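Local coordinates for lipopolysaccharide biosynthesis protein wbpB (Thermus thermophilus, PDB 3O9Z), which is an NAD-dependent dehydrogenase that probably oxidises a sugar nucleotide on the route to 2,3-diacetamido-2,3-dideoxy-D-mannuronic acid, with alpha-ketoglutarate bound beside the cofactor, at residues A[232-235]-A[236-240]. Residues are numbered along the deposited sequence; the frame is centred on the assembly and turned at random. Where two conformers were deposited one is given.
Sequences SFVP and EPLRR
Pro235 O takes two backbone hydrogen bonds from the short helix 236-239. Arg239 N donates to Pro235 O at 2.8 Å and nearly straight (167°), Leu238 N to the same oxygen at 3.0 Å. A third bond runs back over the turn: the side chain of Arg239 leaves with CG anti to its own N (chi1 -173°) and bends at chi3, which brings NH1 to within 3.1 Å of Val234 O, nearly in line with the C=O bond. Two successive carbonyls are thus held by one arginine, through its main chain and its guanidinium.

The closest apolar contact is Val234 CG1 on Leu238 CB at 3.6 Å, the two side chains crossing at about a right angle; Pro235 CB lies 4.1 Å from Pro237 CD. Val234 also lies on Val159, and Pro235 and Leu238 on Tyr246.

Within 236-240, Arg240 grips the Glu236 carboxylate side-on. Arg240 NH2 donates to the syn lone pair of Glu236 OE1 at 2.7 Å, and Arg240 NE to Glu236 OE2 at 3.0 Å. An alanine in place of Glu236 would probably leave the Arg240 guanidinium without this carboxylate and set it free to turn.

Pro235 is at the N-cap of the short surface helix 236-239, whose first turn its carbonyl closes, in the connection between strands 221-228 and 245-251 of the C-terminal alpha/beta domain of the Gfo/Idh/MocA family.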
loop_
_atom_site.group_PDB
_atom_site.type_symbol
_atom_site.label_atom_id
_atom_site.label_comp_id
_atom_site.label_asym_id
_atom_site.label_seq_id
_atom_site.Cartn_x
_atom_site.Cartn_y
_atom_site.Cartn_z
ATOM N N SER A 232 -11.006 -10.384 28.542
ATOM C CA SER A 232 -11.879 -10.326 29.708
ATOM C C SER A 232 -12.548 -11.677 29.952
ATOM O O SER A 232 -13.094 -11.927 31.034
ATOM C CB SER A 232 -12.929 -9.214 29.608
ATOM O OG SER A 232 -14.003 -9.540 28.741
ATOM N N PHE A 233 -12.596 -12.537 28.934
ATOM C CA PHE A 233 -13.237 -13.851 29.137
ATOM C C PHE A 233 -12.302 -14.927 29.667
ATOM O O PHE A 233 -12.715 -16.053 29.937
ATOM C CB PHE A 233 -13.934 -14.357 27.845
ATOM C CG PHE A 233 -15.192 -13.576 27.479
ATOM C CD1 PHE A 233 -16.401 -13.753 28.150
ATOM C CD2 PHE A 233 -15.117 -12.600 26.511
ATOM C CE1 PHE A 233 -17.523 -13.031 27.805
ATOM C CE2 PHE A 233 -16.231 -11.844 26.176
ATOM C CZ PHE A 233 -17.428 -12.063 26.814
ATOM N N VAL A 234 -11.021 -14.616 29.803
ATOM C CA VAL A 234 -10.144 -15.525 30.534
ATOM C C VAL A 234 -10.717 -15.681 31.960
ATOM O O VAL A 234 -11.078 -14.675 32.598
ATOM C CB VAL A 234 -8.737 -14.906 30.635
ATOM C CG1 VAL A 234 -7.840 -15.813 31.518
ATOM C CG2 VAL A 234 -8.112 -14.825 29.244
ATOM N N PRO A 235 -10.814 -16.930 32.449
ATOM C CA PRO A 235 -11.391 -17.158 33.786
ATOM C C PRO A 235 -10.712 -16.286 34.834
ATOM O O PRO A 235 -9.506 -16.017 34.758
ATOM C CB PRO A 235 -11.085 -18.632 34.047
ATOM C CG PRO A 235 -11.149 -19.249 32.673
ATOM C CD PRO A 235 -10.535 -18.206 31.767
ATOM N N GLU A 236 -11.521 -15.780 35.763
ATOM C CA GLU A 236 -11.050 -14.785 36.728
ATOM C C GLU A 236 -9.794 -15.167 37.519
ATOM O O GLU A 236 -8.907 -14.337 37.661
ATOM C CB GLU A 236 -12.169 -14.386 37.688
ATOM C CG GLU A 236 -11.784 -13.174 38.519
ATOM C CD GLU A 236 -11.083 -13.572 39.808
ATOM O OE1 GLU A 236 -11.273 -14.718 40.266
ATOM O OE2 GLU A 236 -10.341 -12.729 40.344
ATOM N N PRO A 237 -9.672 -16.435 37.941
ATOM C CA PRO A 237 -8.444 -16.798 38.672
ATOM C C PRO A 237 -7.145 -16.677 37.863
ATOM O O PRO A 237 -6.062 -16.507 38.430
ATOM C CB PRO A 237 -8.723 -18.239 39.115
ATOM C CG PRO A 237 -10.232 -18.315 39.213
ATOM C CD PRO A 237 -10.650 -17.539 37.944
ATOM N N LEU A 238 -7.228 -16.742 36.535
ATOM C CA LEU A 238 -6.092 -16.502 35.653
ATOM C C LEU A 238 -6.014 -15.033 35.234
ATOM O O LEU A 238 -4.931 -14.469 35.101
ATOM C CB LEU A 238 -6.238 -17.367 34.398
ATOM C CG LEU A 238 -6.208 -18.883 34.614
ATOM C CD1 LEU A 238 -6.653 -19.610 33.339
ATOM C CD2 LEU A 238 -4.787 -19.280 34.981
ATOM N N ARG A 239 -7.158 -14.425 34.949
ATOM C CA ARG A 239 -7.224 -13.028 34.540
ATOM C C ARG A 239 -6.683 -12.085 35.616
ATOM O O ARG A 239 -6.002 -11.102 35.298
ATOM C CB ARG A 239 -8.671 -12.681 34.181
ATOM C CG ARG A 239 -8.830 -11.304 33.578
ATOM C CD ARG A 239 -10.276 -11.090 33.223
ATOM N NE ARG A 239 -11.025 -10.678 34.404
ATOM C CZ ARG A 239 -12.054 -11.344 34.911
ATOM N NH1 ARG A 239 -12.467 -12.468 34.343
ATOM N NH2 ARG A 239 -12.680 -10.866 35.976
ATOM N N ARG A 240 -6.945 -12.416 36.884
ATOM C CA ARG A 240 -6.450 -11.594 37.998
ATOM C C ARG A 240 -4.936 -11.552 38.018
ATOM O O ARG A 240 -4.338 -10.612 38.537
ATOM C CB ARG A 240 -6.994 -12.110 39.337
ATOM C CG ARG A 240 -6.236 -13.329 39.833
ATOM C CD ARG A 240 -6.611 -13.721 41.272
ATOM N NE ARG A 240 -7.978 -14.220 41.397
ATOM C CZ ARG A 240 -8.406 -15.038 42.358
ATOM N NH1 ARG A 240 -7.578 -15.496 43.305
ATOM N NH2 ARG A 240 -9.671 -15.424 42.346
#